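PDB 2XQ0: leucine aminopeptidase 2 from Saccharomyces cerevisiae, which cleaves the N-terminal residue from di- and tripeptides as a zinc aminopeptidase of the M1 family and, more weakly, hydrolyses epoxides such as leukotriene A4 in vitro. Local coordinates for residues H319-E324 / T370-L375; L4-R9 / W454-G459. All coordinates share one frame; numbering follows the deposited sequence.

Contact 1: H319-E324 / T370-L375. With ZN (zinc ion), chain C; BES (2-(3-amino-2-hydroxy-4-phenyl-butyrylamino)-4-methyl-pentanoic acid), chain B.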
loop_
_atom_site.group_PDB
_atom_site.type_symbol
_atom_site.label_atom_id
_atom_site.label_comp_id
_atom_site.label_asym_id
_atom_site.label_seq_id
_atom_site.Cartn_x
_atom_site.Cartn_y
_atom_site.Cartn_z
ATOM N N HIS A 319 -0.648 13.952 7.112
ATOM C CA HIS A 319 -0.396 13.151 8.320
ATOM C C HIS A 319 -0.498 11.652 8.012
ATOM O O HIS A 319 -0.902 10.840 8.856
ATOM C CB HIS A 319 -1.372 13.557 9.429
ATOM C CG HIS A 319 -1.335 15.019 9.726
ATOM N ND1 HIS A 319 -0.425 15.573 10.601
ATOM C CD2 HIS A 319 -2.038 16.050 9.206
ATOM C CE1 HIS A 319 -0.590 16.884 10.624
ATOM N NE2 HIS A 319 -1.561 17.199 9.784
ATOM N N PHE A 320 -0.139 11.315 6.778
ATOM C CA PHE A 320 -0.190 9.951 6.260
ATOM C C PHE A 320 0.636 8.987 7.114
ATOM O O PHE A 320 0.339 7.791 7.167
ATOM C CB PHE A 320 0.319 9.962 4.818
ATOM C CG PHE A 320 0.165 8.650 4.095
ATOM C CD1 PHE A 320 -1.046 7.972 4.110
ATOM C CD2 PHE A 320 1.219 8.133 3.340
ATOM C CE1 PHE A 320 -1.200 6.768 3.419
ATOM C CE2 PHE A 320 1.075 6.935 2.650
ATOM C CZ PHE A 320 -0.146 6.254 2.696
ATOM N N TRP A 321 1.670 9.497 7.786
ATOM C CA TRP A 321 2.496 8.646 8.646
ATOM C C TRP A 321 1.685 7.941 9.752
ATOM O O TRP A 321 2.034 6.829 10.172
ATOM C CB TRP A 321 3.683 9.422 9.241
ATOM C CG TRP A 321 3.376 10.163 10.510
ATOM C CD1 TRP A 321 2.905 11.440 10.620
ATOM C CD2 TRP A 321 3.541 9.678 11.845
ATOM N NE1 TRP A 321 2.763 11.780 11.949
ATOM C CE2 TRP A 321 3.138 10.712 12.720
ATOM C CE3 TRP A 321 3.987 8.466 12.392
ATOM C CZ2 TRP A 321 3.174 10.571 14.117
ATOM C CZ3 TRP A 321 4.016 8.326 13.776
ATOM C CH2 TRP A 321 3.614 9.378 14.622
ATOM N N LEU A 322 0.608 8.575 10.213
ATOM C CA LEU A 322 -0.232 7.984 11.264
ATOM C C LEU A 322 -0.839 6.679 10.789
ATOM O O LEU A 322 -1.074 5.769 11.576
ATOM C CB LEU A 322 -1.349 8.930 11.681
ATOM C CG LEU A 322 -0.894 10.116 12.546
ATOM C CD1 LEU A 322 -2.032 11.106 12.771
ATOM C CD2 LEU A 322 -0.332 9.596 13.869
ATOM N N ASN A 323 -1.167 6.614 9.500
ATOM C CA ASN A 323 -1.643 5.376 8.906
ATOM C C ASN A 323 -0.466 4.425 8.725
ATOM O O ASN A 323 -0.350 3.428 9.436
ATOM C CB ASN A 323 -2.323 5.610 7.544
ATOM C CG ASN A 323 -3.783 6.058 7.663
ATOM O OD1 ASN A 323 -4.184 6.694 8.635
ATOM N ND2 ASN A 323 -4.578 5.729 6.654
ATOM N N GLU A 324 0.425 4.751 7.788
ATOM C CA GLU A 324 1.452 3.791 7.368
ATOM C C GLU A 324 2.545 3.517 8.410
ATOM O O GLU A 324 3.055 2.407 8.483
ATOM C CB GLU A 324 2.077 4.202 6.033
ATOM C CG GLU A 324 1.093 4.210 4.852
ATOM C CD GLU A 324 0.477 2.842 4.559
ATOM O OE1 GLU A 324 1.005 1.811 5.038
ATOM O OE2 GLU A 324 -0.536 2.794 3.831
ATOM N N THR A 370 10.428 14.895 5.045
ATOM C CA THR A 370 9.958 15.221 6.385
ATOM C C THR A 370 8.813 14.285 6.713
ATOM O O THR A 370 8.026 13.932 5.829
ATOM C CB THR A 370 9.492 16.690 6.493
ATOM O OG1 THR A 370 8.396 16.924 5.591
ATOM C CG2 THR A 370 10.646 17.637 6.138
ATOM N N LEU A 371 8.716 13.869 7.974
ATOM C CA LEU A 371 7.683 12.917 8.366
ATOM C C LEU A 371 6.275 13.483 8.165
ATOM O O LEU A 371 5.434 12.822 7.589
ATOM C CB LEU A 371 7.875 12.461 9.807
ATOM C CG LEU A 371 6.928 11.355 10.270
ATOM C CD1 LEU A 371 7.029 10.162 9.340
ATOM C CD2 LEU A 371 7.265 10.947 11.701
ATOM N N VAL A 372 6.035 14.703 8.651
ATOM C CA VAL A 372 4.768 15.397 8.437
ATOM C C VAL A 372 4.931 16.197 7.166
ATOM O O VAL A 372 5.950 16.869 6.981
ATOM C CB VAL A 372 4.466 16.375 9.598
ATOM C CG1 VAL A 372 3.297 17.296 9.252
ATOM C CG2 VAL A 372 4.203 15.598 10.900
ATOM N N GLN A 373 3.931 16.129 6.294
ATOM C CA GLN A 373 4.005 16.784 4.994
ATOM C C GLN A 373 3.184 18.068 4.958
ATOM O O GLN A 373 2.367 18.322 5.850
ATOM C CB GLN A 373 3.547 15.807 3.900
ATOM C CG GLN A 373 4.574 14.754 3.593
ATOM C CD GLN A 373 5.808 15.340 2.939
ATOM O OE1 GLN A 373 6.915 15.306 3.492
ATOM N NE2 GLN A 373 5.622 15.889 1.758
ATOM N N ASN A 374 3.408 18.877 3.930
ATOM C CA ASN A 374 2.743 20.173 3.799
ATOM C C ASN A 374 2.271 20.296 2.371
ATOM O O ASN A 374 2.884 20.979 1.560
ATOM C CB ASN A 374 3.707 21.316 4.165
ATOM C CG ASN A 374 3.079 22.716 4.015
ATOM O OD1 ASN A 374 1.860 22.883 3.981
ATOM N ND2 ASN A 374 3.935 23.729 3.948
ATOM N N LEU A 375 1.193 19.592 2.057
ATOM C CA LEU A 375 0.660 19.595 0.718
ATOM C C LEU A 375 -0.198 20.845 0.618
ATOM O O LEU A 375 -0.819 21.268 1.588
ATOM C CB LEU A 375 -0.208 18.358 0.474
ATOM C CG LEU A 375 0.402 16.956 0.567
ATOM C CD1 LEU A 375 -0.650 15.911 0.243
ATOM C CD2 LEU A 375 1.591 16.796 -0.367
HETATM ZN ZN ZN C . -0.195 0.117 4.198
HETATM N N2 BES B . -2.820 0.968 0.618
HETATM C C1 BES B . -1.382 0.821 0.702
HETATM C C6 BES B . -0.750 1.027 -0.676
HETATM C C7 BES B . -0.994 2.442 -1.154
HETATM C C8 BES B . -0.767 3.509 -0.292
HETATM C C12 BES B . -1.460 2.676 -2.444
HETATM C C9 BES B . -0.995 4.810 -0.724
HETATM C C11 BES B . -1.690 3.980 -2.874
HETATM C C10 BES B . -1.456 5.049 -2.014
HETATM C C2 BES B . -0.998 -0.557 1.255
HETATM O O2 BES B . -1.556 -0.865 2.540
HETATM C C3 BES B . 0.492 -0.595 1.339
HETATM O O3 BES B . 1.107 0.048 2.192
HETATM N N1 BES B . 0.990 -1.368 0.382
HETATM C C4 BES B . 2.379 -1.672 0.106
HETATM C C13 BES B . 2.588 -3.016 0.793
HETATM C C14 BES B . 3.780 -3.017 1.740
HETATM C C15 BES B . 3.636 -4.137 2.764
HETATM C C16 BES B . 3.966 -1.666 2.428
HETATM C C5 BES B . 2.486 -1.862 -1.380
HETATM O O1 BES B . 3.584 -1.653 -1.942
HETATM O O4 BES B . 1.457 -2.221 -2.008
HETATM O O HOH W 1 2.863 12.033 7.241
#
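Trp321 holds CG between its backbone N and carbonyl carbon (chi1 86°), and Leu371 holds its own CG anti to the backbone N (chi1 -174°); these two choices lay the leucine branches over one face of the indole. The contact belongs to the thermolysin-like zinc domain of an M1 aminopeptidase, where helix 321-339 carries Glu324, the third protein ligand of the metal after His301 and His305 of the HExxH motif. Leu371 CG sits 4.0 Å from the centroid of the five-membered ring of Trp321 and 22° off its normal, a CH-pi contact. CD2 of the leucine rides over the same face nearer the rim, while CD1 reaches back to Trp321 CB at 3.4 Å. Leu322 CD2 covers the opposite face, so the indole is sandwiched between aliphatic groups, and its NE1 is hydrogen-bonded to Thr428. A branched leucine suits such a broad, flat surface. Val372 adds to the patch with CG2 near Trp321 CD1, while its CG1 lies 4.1 Å from His319 CE1. That imidazole uses both nitrogens, with NE2 bonded to Glu16 and ND1 to Thr428, so both buried nitrogens have partners and the ring's rotation is fixed. On the inhibitor side, Phe320 CZ comes within 3.8 Å of C9 on the phenyl ring of bestatin. Glu324 coordinates the zinc ion through OE1 at 2.2 Å, its side chain bent at chi2, and the bestatin oxygens O2 and O3 bind the same metal. Loop 370-375 packs against Trp321 and His319, on the side turned away from the metal. One water joins the two backbones: it accepts from Trp321 N at 2.9 Å and donates to Leu371 O at 2.7 Å.

Contact 2: L4-R9 / W454-G459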
loop_
_atom_site.group_PDB
_atom_site.type_symbol
_atom_site.label_atom_id
_atom_site.label_comp_id
_atom_site.label_asym_id
_atom_site.label_seq_id
_atom_site.Cartn_x
_atom_site.Cartn_y
_atom_site.Cartn_z
ATOM N N LEU A 4 6.665 23.494 22.943
ATOM C CA LEU A 4 6.339 24.776 22.305
ATOM C C LEU A 4 6.289 24.796 20.766
ATOM O O LEU A 4 5.287 25.220 20.196
ATOM C CB LEU A 4 7.289 25.876 22.801
ATOM C CG LEU A 4 7.194 26.304 24.270
ATOM C CD1 LEU A 4 7.410 25.123 25.214
ATOM C CD2 LEU A 4 8.192 27.417 24.576
ATOM N N SER A 5 7.359 24.380 20.093
ATOM C CA SER A 5 7.369 24.431 18.627
ATOM C C SER A 5 6.242 23.607 17.997
ATOM O O SER A 5 5.723 23.962 16.939
ATOM C CB SER A 5 8.707 23.981 18.050
ATOM O OG SER A 5 8.527 23.589 16.699
ATOM N N ILE A 6 5.889 22.499 18.641
ATOM C CA ILE A 6 4.690 21.748 18.281
ATOM C C ILE A 6 3.441 22.613 18.480
ATOM O O ILE A 6 2.696 22.877 17.534
ATOM C CB ILE A 6 4.563 20.481 19.137
ATOM C CG1 ILE A 6 5.718 19.520 18.830
ATOM C CG2 ILE A 6 3.202 19.822 18.922
ATOM C CD1 ILE A 6 5.966 19.330 17.351
ATOM N N GLU A 7 3.224 23.039 19.724
ATOM C CA GLU A 7 2.193 24.016 20.066
ATOM C C GLU A 7 2.127 25.074 18.972
ATOM O O GLU A 7 1.048 25.431 18.516
ATOM C CB GLU A 7 2.513 24.662 21.422
ATOM C CG GLU A 7 1.409 25.551 22.022
ATOM C CD GLU A 7 1.888 26.400 23.214
ATOM O OE1 GLU A 7 1.613 26.036 24.382
ATOM O OE2 GLU A 7 2.530 27.445 22.976
ATOM N N GLN A 8 3.290 25.554 18.537
ATOM C CA GLN A 8 3.382 26.621 17.537
ATOM C C GLN A 8 2.876 26.245 16.129
ATOM O O GLN A 8 2.334 27.092 15.413
ATOM C CB GLN A 8 4.825 27.125 17.435
ATOM C CG GLN A 8 5.210 28.169 18.476
ATOM C CD GLN A 8 6.690 28.513 18.436
ATOM O OE1 GLN A 8 7.474 27.848 17.753
ATOM N NE2 GLN A 8 7.082 29.550 19.173
ATOM N N ARG A 9 3.066 24.993 15.733
ATOM C CA ARG A 9 2.696 24.548 14.387
ATOM C C ARG A 9 1.249 24.096 14.306
ATOM O O ARG A 9 0.662 24.021 13.229
ATOM C CB ARG A 9 3.599 23.403 13.937
ATOM C CG ARG A 9 5.042 23.800 13.760
ATOM C CD ARG A 9 5.696 22.955 12.688
ATOM N NE ARG A 9 7.150 23.021 12.779
ATOM C CZ ARG A 9 7.958 23.132 11.732
ATOM N NH1 ARG A 9 7.448 23.193 10.506
ATOM N NH2 ARG A 9 9.275 23.183 11.918
ATOM N N TRP A 454 12.284 14.751 14.440
ATOM C CA TRP A 454 11.482 13.614 14.013
ATOM C C TRP A 454 10.340 14.028 13.088
ATOM O O TRP A 454 10.153 13.443 12.029
ATOM C CB TRP A 454 10.924 12.856 15.217
ATOM C CG TRP A 454 11.914 11.928 15.860
ATOM C CD1 TRP A 454 12.590 12.133 17.027
ATOM C CD2 TRP A 454 12.338 10.648 15.369
ATOM N NE1 TRP A 454 13.405 11.059 17.296
ATOM C CE2 TRP A 454 13.263 10.131 16.297
ATOM C CE3 TRP A 454 12.012 9.885 14.243
ATOM C CZ2 TRP A 454 13.875 8.892 16.130
ATOM C CZ3 TRP A 454 12.612 8.658 14.081
ATOM C CH2 TRP A 454 13.539 8.174 15.016
ATOM N N LEU A 455 9.570 15.033 13.493
ATOM C CA LEU A 455 8.379 15.392 12.736
ATOM C C LEU A 455 8.608 16.302 11.516
ATOM O O LEU A 455 7.953 16.131 10.479
ATOM C CB LEU A 455 7.319 15.981 13.663
ATOM C CG LEU A 455 6.803 15.056 14.764
ATOM C CD1 LEU A 455 5.712 15.752 15.549
ATOM C CD2 LEU A 455 6.286 13.743 14.204
ATOM N N TYR A 456 9.525 17.255 11.614
ATOM C CA TYR A 456 9.621 18.293 10.584
ATOM C C TYR A 456 10.970 18.419 9.877
ATOM O O TYR A 456 11.120 19.241 8.993
ATOM C CB TYR A 456 9.183 19.654 11.144
ATOM C CG TYR A 456 7.721 19.683 11.503
ATOM C CD1 TYR A 456 6.762 19.895 10.531
ATOM C CD2 TYR A 456 7.300 19.460 12.809
ATOM C CE1 TYR A 456 5.415 19.895 10.847
ATOM C CE2 TYR A 456 5.954 19.455 13.135
ATOM C CZ TYR A 456 5.022 19.678 12.150
ATOM O OH TYR A 456 3.685 19.680 12.461
ATOM N N LYS A 457 11.951 17.612 10.249
ATOM C CA LYS A 457 13.268 17.757 9.641
ATOM C C LYS A 457 13.436 16.690 8.573
ATOM O O LYS A 457 12.941 15.576 8.737
ATOM C CB LYS A 457 14.356 17.632 10.715
ATOM C CG LYS A 457 15.697 18.275 10.372
ATOM C CD LYS A 457 16.161 19.192 11.502
ATOM C CE LYS A 457 17.518 18.769 12.064
ATOM N NZ LYS A 457 18.651 19.046 11.130
ATOM N N PRO A 458 14.121 17.028 7.473
ATOM C CA PRO A 458 14.429 16.105 6.366
ATOM C C PRO A 458 15.567 15.117 6.645
ATOM O O PRO A 458 16.345 15.318 7.572
ATOM C CB PRO A 458 14.848 17.052 5.231
ATOM C CG PRO A 458 15.336 18.296 5.933
ATOM C CD PRO A 458 14.429 18.428 7.122
ATOM N N GLY A 459 15.659 14.055 5.845
ATOM C CA GLY A 459 16.770 13.116 5.957
ATOM C C GLY A 459 16.504 11.906 6.837
ATOM O O GLY A 459 15.389 11.723 7.325
#
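Arg9 reaches from helix 4-9 across the ring of Tyr456, meeting it with almost every atom of its side chain. CB lies 4.0 Å from Tyr456 OH, and the chain then runs extended from CG to NE, in the opposite direction to the tyrosine side chain. CD sits over the middle of the ring, 3.5 Å from the centroid of Tyr456, a CH-pi contact. NE follows above CD2 and CG, and CZ lies 3.8 Å from the same Tyr456 centroid, with guanidinium and ring planes only 8° apart: a stacked cation-pi pair. At the tip NH1 covers Tyr456 CD1 at 3.4 Å, while NH2 passes over CB and forms a salt bridge with Glu452. Arginine suits this exposed position because its flat charged end can stack and pair at once. With Tyr456 cut back to an alanine, the guanidinium is likely to lose its stacking surface and be freer to swing about the Glu452 bridge. Ile6 CD1 meets the edge of the ring and lies 4.0 Å from Leu455 CD1. Through Ile6 and Leu455, which both touch Leu432, the short N-terminal helix 4-9 and the last turn of helix 451-456 pack together against helix 428-438.

All the touching residues of contact 1 are buried, on a segment that also carries the zinc ligand Glu324, whereas contact 2 is only partly buried, its centre about 26 Å from that of the chain and away from the annotated sites. Their chemistry follows: aliphatic groups on an indole with one bridging water inside, a charged group flat on a phenol at the surface, beside a small buried apolar pair. The two are neighbours, centres about 12 Å apart, and both involve side chains that touch helix 428-438. Loop 370-375 and helix 451-456 join them directly, with a probable hydrogen bond from Val372 N to Leu455 O at 3.0 Å. Val372 CG1 also packs on Tyr456 CE1.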